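PDB 6K10: aldehyde dehydrogenase from Staphylococcus aureus, which oxidises 4,4'-diaponeurosporen-4-al to 4,4'-diaponeurosporenoic acid with NAD+ as oxidant, a step in the biosynthesis of the carotenoid staphyloxanthin. Local coordinates for residues Y190-G195 and D429-E434; V214-G219 and S417-Y422. The protein carries 1 engineered substitution. All coordinates share one frame; numbering follows the deposited sequence.

Contact 1 of 2, residues Y190-G195 and D429-E434; sequences YVFFTG and DTFTHE
Three aromatic side chains, Y190, F192 and F431, make a buried cluster that packs the end of the helix 425-430 onto the strand 190-194 of the mixed sheet. It lies beside the active site: the F192 side chain is about 4 Å from that of E217, the predicted active-site glutamate. On the strand both rings have CG anti to the backbone N (chi1 -156° for Y190), which carries them toward F431, the first residue to leave the helix. The Y190 and F431 rings meet obliquely, with CD1 of Y190 4.0 Å from CE1 of F431. F192 and F431 lie nearly parallel, their planes 27° apart, but are slid so far that they barely overlap; CZ of F431 touches CD2 of F192 at 3.7 Å.

T430 adds van der Waals contacts. Its carbonyl O sits over one face of the Y190 ring, 3.4 Å from CE2, while its methyl CG2 packs 3.5 Å from Y190 OH and reaches the edge of F192. No hydrogen bond crosses the contact: Y190 OH bonds T215 OG1, and T430 OG1 bonds Y426 O within its own helix.

P131 and A135 of the helix 126-138 pack on F192 and F431 respectively, V115 of the strand 104-118 touches both Y190 and F431, and F192 meets Y422 edge-to-face.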
ATOM      1  N   TYR A 190       8.274   0.207   9.122  1.00 19.63           N
ATOM      2  CA  TYR A 190       7.149   0.935   8.555  1.00 20.13           C
ATOM      3  C   TYR A 190       7.145   2.339   9.142  1.00 22.32           C
ATOM      4  O   TYR A 190       7.534   2.541  10.295  1.00 21.28           O
ATOM      5  CB  TYR A 190       5.815   0.231   8.837  1.00 20.31           C
ATOM      6  CG  TYR A 190       4.732   0.580   7.848  1.00 18.86           C
ATOM      7  CD1 TYR A 190       3.958   1.721   8.010  1.00 22.16           C
ATOM      8  CD2 TYR A 190       4.486  -0.228   6.746  1.00 20.51           C
ATOM      9  CE1 TYR A 190       2.968   2.049   7.101  1.00 23.04           C
ATOM     10  CE2 TYR A 190       3.499   0.089   5.833  1.00 23.42           C
ATOM     11  CZ  TYR A 190       2.743   1.225   6.014  1.00 22.44           C
ATOM     12  OH  TYR A 190       1.762   1.534   5.100  1.00 19.64           O
ATOM     13  N   VAL A 191       6.709   3.309   8.340  1.00 20.79           N
ATOM     14  CA  VAL A 191       6.585   4.693   8.784  1.00 19.69           C
ATOM     15  C   VAL A 191       5.166   5.171   8.508  1.00 21.90           C
ATOM     16  O   VAL A 191       4.689   5.079   7.373  1.00 23.85           O
ATOM     17  CB  VAL A 191       7.609   5.612   8.088  1.00 19.91           C
ATOM     18  CG1 VAL A 191       7.338   7.060   8.445  1.00 21.44           C
ATOM     19  CG2 VAL A 191       9.024   5.222   8.486  1.00 22.68           C
ATOM     20  N   PHE A 192       4.496   5.673   9.541  1.00 20.20           N
ATOM     21  CA  PHE A 192       3.149   6.225   9.439  1.00 19.92           C
ATOM     22  C   PHE A 192       3.224   7.705   9.779  1.00 19.70           C
ATOM     23  O   PHE A 192       3.663   8.061  10.874  1.00 23.01           O
ATOM     24  CB  PHE A 192       2.177   5.487  10.374  1.00 20.34           C
ATOM     25  CG  PHE A 192       0.731   5.880  10.188  1.00 19.14           C
ATOM     26  CD1 PHE A 192       0.264   7.117  10.618  1.00 22.01           C
ATOM     27  CD2 PHE A 192      -0.160   5.013   9.583  1.00 21.56           C
ATOM     28  CE1 PHE A 192      -1.057   7.476  10.443  1.00 21.80           C
ATOM     29  CE2 PHE A 192      -1.487   5.370   9.409  1.00 20.44           C
ATOM     30  CZ  PHE A 192      -1.933   6.602   9.840  1.00 19.49           C
ATOM     31  N   PHE A 193       2.793   8.558   8.848  1.00 19.48           N
ATOM     32  CA  PHE A 193       2.929  10.002   8.987  1.00 21.90           C
ATOM     33  C   PHE A 193       1.619  10.707   8.670  1.00 21.85           C
ATOM     34  O   PHE A 193       1.007  10.447   7.630  1.00 22.78           O
ATOM     35  CB  PHE A 193       4.043  10.539   8.080  1.00 20.40           C
ATOM     36  CG  PHE A 193       4.033  12.035   7.947  1.00 23.39           C
ATOM     37  CD1 PHE A 193       4.687  12.826   8.871  1.00 23.24           C
ATOM     38  CD2 PHE A 193       3.369  12.654   6.897  1.00 25.57           C
ATOM     39  CE1 PHE A 193       4.674  14.196   8.763  1.00 23.53           C
ATOM     40  CE2 PHE A 193       3.350  14.025   6.787  1.00 24.93           C
ATOM     41  CZ  PHE A 193       4.010  14.800   7.715  1.00 23.16           C
ATOM     42  N   THR A 194       1.206  11.610   9.560  1.00 20.01           N
ATOM     43  CA  THR A 194       0.131  12.561   9.307  1.00 23.30           C
ATOM     44  C   THR A 194       0.687  13.958   9.518  1.00 22.56           C
ATOM     45  O   THR A 194       1.284  14.235  10.562  1.00 22.42           O
ATOM     46  CB  THR A 194      -1.069  12.331  10.238  1.00 21.87           C
ATOM     47  OG1 THR A 194      -1.555  10.994  10.080  1.00 27.28           O
ATOM     48  CG2 THR A 194      -2.202  13.307   9.924  1.00 23.68           C
ATOM     49  N   GLY A 195       0.506  14.823   8.527  1.00 25.34           N
ATOM     50  CA  GLY A 195       0.973  16.195   8.659  1.00 25.38           C
ATOM     51  C   GLY A 195       0.970  16.931   7.336  1.00 24.67           C
ATOM     52  O   GLY A 195       0.181  16.619   6.435  1.00 26.04           O
ATOM     53  N   ASP A 429      -4.515  -3.527   8.937  1.00 24.76           N
ATOM     54  CA  ASP A 429      -3.954  -3.881   7.634  1.00 23.60           C
ATOM     55  C   ASP A 429      -2.692  -3.082   7.326  1.00 23.73           C
ATOM     56  O   ASP A 429      -1.719  -3.623   6.786  1.00 19.97           O
ATOM     57  CB  ASP A 429      -4.991  -3.645   6.532  1.00 25.95           C
ATOM     58  CG  ASP A 429      -6.202  -4.551   6.654  1.00 27.50           C
ATOM     59  OD1 ASP A 429      -6.139  -5.561   7.388  1.00 29.98           O
ATOM     60  OD2 ASP A 429      -7.233  -4.251   6.011  1.00 27.97           O
ATOM     61  N   THR A 430      -2.694  -1.788   7.663  1.00 22.80           N
ATOM     62  CA  THR A 430      -1.574  -0.918   7.313  1.00 23.12           C
ATOM     63  C   THR A 430      -0.267  -1.412   7.926  1.00 22.34           C
ATOM     64  O   THR A 430       0.785  -1.361   7.280  1.00 22.39           O
ATOM     65  CB  THR A 430      -1.879   0.519   7.748  1.00 24.88           C
ATOM     66  OG1 THR A 430      -2.910   1.055   6.914  1.00 26.65           O
ATOM     67  CG2 THR A 430      -0.644   1.405   7.648  1.00 22.56           C
ATOM     68  N   PHE A 431      -0.317  -1.919   9.159  1.00 21.16           N
ATOM     69  CA  PHE A 431       0.866  -2.416   9.851  1.00 19.98           C
ATOM     70  C   PHE A 431       1.001  -3.931   9.761  1.00 20.33           C
ATOM     71  O   PHE A 431       1.683  -4.537  10.596  1.00 21.34           O
ATOM     72  CB  PHE A 431       0.844  -1.961  11.313  1.00 19.54           C
ATOM     73  CG  PHE A 431       0.890  -0.467  11.475  1.00 19.51           C
ATOM     74  CD1 PHE A 431       2.088   0.214  11.374  1.00 20.43           C
ATOM     75  CD2 PHE A 431      -0.263   0.255  11.733  1.00 19.31           C
ATOM     76  CE1 PHE A 431       2.141   1.586  11.521  1.00 20.76           C
ATOM     77  CE2 PHE A 431      -0.216   1.629  11.884  1.00 21.61           C
ATOM     78  CZ  PHE A 431       0.988   2.297  11.777  1.00 21.80           C
ATOM     79  N   THR A 432       0.382  -4.550   8.757  1.00 20.15           N
ATOM     80  CA  THR A 432       0.399  -5.994   8.579  1.00 20.95           C
ATOM     81  C   THR A 432       0.951  -6.329   7.203  1.00 20.89           C
ATOM     82  O   THR A 432       0.535  -5.732   6.204  1.00 20.48           O
ATOM     83  CB  THR A 432      -1.011  -6.578   8.732  1.00 21.25           C
ATOM     84  OG1 THR A 432      -1.430  -6.467  10.099  1.00 22.97           O
ATOM     85  CG2 THR A 432      -1.051  -8.043   8.301  1.00 19.91           C
ATOM     86  N   HIS A 433       1.889  -7.266   7.149  1.00 19.97           N
ATOM     87  CA  HIS A 433       2.246  -7.892   5.887  1.00 21.27           C
ATOM     88  C   HIS A 433       1.433  -9.165   5.725  1.00 23.10           C
ATOM     89  O   HIS A 433       1.444 -10.031   6.605  1.00 20.65           O
ATOM     90  CB  HIS A 433       3.731  -8.230   5.807  1.00 19.99           C
ATOM     91  CG  HIS A 433       4.068  -9.084   4.627  1.00 18.78           C
ATOM     92  ND1 HIS A 433       4.717 -10.294   4.740  1.00 22.43           N
ATOM     93  CD2 HIS A 433       3.807  -8.918   3.310  1.00 20.70           C
ATOM     94  CE1 HIS A 433       4.855 -10.830   3.538  1.00 18.27           C
ATOM     95  NE2 HIS A 433       4.312 -10.013   2.653  1.00 20.91           N
ATOM     96  N   GLU A 434       0.728  -9.273   4.606  1.00 23.67           N
ATOM     97  CA  GLU A 434      -0.034 -10.475   4.297  1.00 23.87           C
ATOM     98  C   GLU A 434       0.873 -11.441   3.549  1.00 20.77           C
ATOM     99  O   GLU A 434       1.360 -11.129   2.457  1.00 19.68           O
ATOM    100  CB  GLU A 434      -1.281 -10.125   3.489  1.00 22.91           C
ATOM    101  CG  GLU A 434      -2.337  -9.434   4.341  1.00 23.68           C
ATOM    102  CD  GLU A 434      -3.680  -9.338   3.656  1.00 27.19           C
ATOM    103  OE1 GLU A 434      -3.718  -9.396   2.411  1.00 27.55           O
ATOM    104  OE2 GLU A 434      -4.700  -9.205   4.367  1.00 33.68           O
TER

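Contact 2 of 2, residues V214-G219 and S417-Y422; sequences VTLEMG and SGMGRY
Backbone hydrogen bonds add the strand 418-419 to the sheet, antiparallel beside 214-217, the strand carrying E217. L216 and M419 form the hydrogen-bonded pair: L216 N donates to M419 O at 2.8 Å, and M419 N returns a bond to L216 O at 2.9 Å. E217 and G418 are the adjacent non-hydrogen-bonded pair. Beyond it, M218 N donates to S417 O at 2.9 Å, approaching from well above the carbonyl plane. Water 1 donates to L216 O and to G420 O, linking the strand 214-217 to the residue just after 418-419. G418 CA lies 3.1 Å from L216 O, so close that a CB on it would run into that oxygen.

Apolar contacts gather on the face bearing L216 and M419, which run side by side with their CG atoms 4.1 Å apart. Farther along, M419 SD meets V214 CG2, and M218, bent at chi3 (-59°), lays CE 3.6 Å from G418 CA.

E217, the predicted active-site glutamate, bends at chi2 (-85°) so that OE2 comes to the ring edge of Y422, in its plane and 3.3 Å from CD1.

Y204 of the helix 197-209 packs on V214, L216 and M419, the strand 190-194 flanks 214-217, and R421 pairs with E434 of the second subunit.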
ATOM      1  N   VAL A 214       5.650   3.233   3.574  1.00 19.72           N
ATOM      2  CA  VAL A 214       5.058   4.327   4.330  1.00 19.40           C
ATOM      3  C   VAL A 214       3.558   4.404   4.095  1.00 19.96           C
ATOM      4  O   VAL A 214       3.023   3.909   3.101  1.00 22.92           O
ATOM      5  CB  VAL A 214       5.666   5.703   3.979  1.00 20.88           C
ATOM      6  CG1 VAL A 214       7.182   5.677   4.061  1.00 21.55           C
ATOM      7  CG2 VAL A 214       5.179   6.145   2.615  1.00 19.75           C
ATOM      8  N   THR A 215       2.889   5.051   5.043  1.00 19.14           N
ATOM      9  CA  THR A 215       1.572   5.631   4.846  1.00 18.85           C
ATOM     10  C   THR A 215       1.682   7.119   5.137  1.00 20.10           C
ATOM     11  O   THR A 215       2.218   7.513   6.177  1.00 19.92           O
ATOM     12  CB  THR A 215       0.526   4.976   5.753  1.00 20.73           C
ATOM     13  OG1 THR A 215       0.199   3.677   5.243  1.00 22.11           O
ATOM     14  CG2 THR A 215      -0.737   5.822   5.810  1.00 20.73           C
ATOM     15  N   LEU A 216       1.203   7.942   4.208  1.00 20.98           N
ATOM     16  CA  LEU A 216       1.266   9.393   4.336  1.00 20.80           C
ATOM     17  C   LEU A 216      -0.145   9.962   4.291  1.00 23.28           C
ATOM     18  O   LEU A 216      -0.867   9.762   3.309  1.00 23.67           O
ATOM     19  CB  LEU A 216       2.124  10.007   3.227  1.00 18.60           C
ATOM     20  CG  LEU A 216       3.524   9.435   2.995  1.00 21.96           C
ATOM     21  CD1 LEU A 216       4.139  10.067   1.755  1.00 20.80           C
ATOM     22  CD2 LEU A 216       4.428   9.629   4.208  1.00 24.16           C
ATOM     23  N   GLU A 217      -0.531  10.665   5.352  1.00 20.76           N
ATOM     24  CA  GLU A 217      -1.793  11.395   5.429  1.00 19.99           C
ATOM     25  C   GLU A 217      -1.450  12.874   5.365  1.00 20.14           C
ATOM     26  O   GLU A 217      -0.958  13.436   6.348  1.00 21.55           O
ATOM     27  CB  GLU A 217      -2.547  11.058   6.721  1.00 22.25           C
ATOM     28  CG  GLU A 217      -2.961   9.603   6.858  1.00 23.99           C
ATOM     29  CD  GLU A 217      -4.280   9.285   6.176  1.00 28.08           C
ATOM     30  OE1 GLU A 217      -4.977  10.229   5.751  1.00 29.10           O
ATOM     31  OE2 GLU A 217      -4.624   8.087   6.057  1.00 24.56           O
ATOM     32  N   MET A 218      -1.679  13.498   4.214  1.00 21.39           N
ATOM     33  CA  MET A 218      -1.238  14.880   4.071  1.00 21.16           C
ATOM     34  C   MET A 218      -2.415  15.829   3.843  1.00 24.49           C
ATOM     35  O   MET A 218      -3.450  15.695   4.508  1.00 28.70           O
ATOM     36  CB  MET A 218      -0.183  14.976   2.966  1.00 20.78           C
ATOM     37  CG  MET A 218       1.098  14.220   3.357  1.00 22.71           C
ATOM     38  SD  MET A 218       2.394  14.013   2.121  1.00 26.31           S
ATOM     39  CE  MET A 218       1.542  13.123   0.826  1.00 23.95           C
ATOM     40  N   GLY A 219      -2.269  16.800   2.942  1.00 23.37           N
ATOM     41  CA  GLY A 219      -3.163  17.935   2.940  1.00 27.91           C
ATOM     42  C   GLY A 219      -3.627  18.319   1.543  1.00 29.12           C
ATOM     43  O   GLY A 219      -3.701  17.497   0.626  1.00 29.03           O
ATOM     44  N   SER A 417      -2.561  14.540  -1.570  1.00 21.75           N
ATOM     45  CA  SER A 417      -3.141  14.447  -0.236  1.00 22.49           C
ATOM     46  C   SER A 417      -2.711  13.195   0.517  1.00 22.75           C
ATOM     47  O   SER A 417      -3.042  13.064   1.700  1.00 21.52           O
ATOM     48  CB  SER A 417      -4.670  14.504  -0.310  1.00 21.29           C
ATOM     49  OG  SER A 417      -5.199  13.465  -1.112  1.00 22.17           O
ATOM     50  N   GLY A 418      -1.989  12.279  -0.124  1.00 23.57           N
ATOM     51  CA  GLY A 418      -1.429  11.161   0.605  1.00 25.06           C
ATOM     52  C   GLY A 418      -1.519   9.809  -0.070  1.00 22.71           C
ATOM     53  O   GLY A 418      -2.046   9.683  -1.180  1.00 21.82           O
ATOM     54  N   MET A 419      -0.987   8.790   0.603  1.00 21.41           N
ATOM     55  CA  MET A 419      -1.022   7.410   0.143  1.00 24.15           C
ATOM     56  C   MET A 419      -1.181   6.506   1.355  1.00 23.32           C
ATOM     57  O   MET A 419      -0.614   6.775   2.418  1.00 22.28           O
ATOM     58  CB  MET A 419       0.247   7.042  -0.642  1.00 24.32           C
ATOM     59  CG  MET A 419       1.531   7.210   0.147  1.00 24.56           C
ATOM     60  SD  MET A 419       3.007   6.842  -0.817  1.00 24.57           S
ATOM     61  CE  MET A 419       3.069   8.273  -1.891  1.00 26.72           C
ATOM     62  N   GLY A 420      -1.959   5.442   1.201  1.00 24.25           N
ATOM     63  CA  GLY A 420      -2.299   4.578   2.310  1.00 23.32           C
ATOM     64  C   GLY A 420      -3.570   5.030   3.008  1.00 20.94           C
ATOM     65  O   GLY A 420      -4.160   6.063   2.692  1.00 21.31           O
ATOM     66  N   ARG A 421      -3.995   4.232   3.988  1.00 20.76           N
ATOM     67  CA  ARG A 421      -5.278   4.456   4.646  1.00 24.40           C
ATOM     68  C   ARG A 421      -5.305   3.733   5.983  1.00 23.67           C
ATOM     69  O   ARG A 421      -4.505   2.834   6.232  1.00 23.27           O
ATOM     70  CB  ARG A 421      -6.430   3.985   3.756  1.00 24.91           C
ATOM     71  CG  ARG A 421      -6.566   2.471   3.705  1.00 24.02           C
ATOM     72  CD  ARG A 421      -6.255   1.917   2.329  1.00 29.36           C
ATOM     73  NE  ARG A 421      -6.489   0.476   2.254  1.00 29.53           N
ATOM     74  CZ  ARG A 421      -7.403  -0.083   1.469  1.00 31.71           C
ATOM     75  NH1 ARG A 421      -7.559  -1.400   1.456  1.00 30.73           N
ATOM     76  NH2 ARG A 421      -8.167   0.681   0.699  1.00 33.71           N
ATOM     77  N   TYR A 422      -6.238   4.139   6.844  1.00 23.09           N
ATOM     78  CA  TYR A 422      -6.403   3.488   8.145  1.00 22.33           C
ATOM     79  C   TYR A 422      -7.817   3.749   8.657  1.00 23.18           C
ATOM     80  O   TYR A 422      -8.704   4.135   7.890  1.00 21.43           O
ATOM     81  CB  TYR A 422      -5.314   3.928   9.136  1.00 20.03           C
ATOM     82  CG  TYR A 422      -5.392   5.353   9.654  1.00 21.78           C
ATOM     83  CD1 TYR A 422      -5.311   6.441   8.793  1.00 20.46           C
ATOM     84  CD2 TYR A 422      -5.507   5.613  11.017  1.00 20.79           C
ATOM     85  CE1 TYR A 422      -5.363   7.744   9.270  1.00 21.77           C
ATOM     86  CE2 TYR A 422      -5.561   6.911  11.505  1.00 24.14           C
ATOM     87  CZ  TYR A 422      -5.489   7.973  10.628  1.00 24.87           C
ATOM     88  OH  TYR A 422      -5.542   9.262  11.110  1.00 23.84           O
TER
HETATM   89  O   HOH W   1      -3.535   8.796   3.153  1.00 24.30           O

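Overall arrangement
Following the chain from the N terminus, the first segment reached is the strand 190-194; the chain then crosses over by the helix 197-209 and returns as the parallel neighbouring strand 214-217. Nearly 200 residues later, after the second mixed sheet, it comes back as 417-422, and contact 2 closes that loop by adding a short antiparallel strand. The helix 425-430 follows directly, and contact 1 closes the longer loop at its end, so contact 2 is nested inside contact 1. F193 O to E217 N is a probable hydrogen bond between the neighbouring strands. Together the contacts tie the chain's late segments to the parallel strands 190-194 and 214-217, and both touch the second subunit.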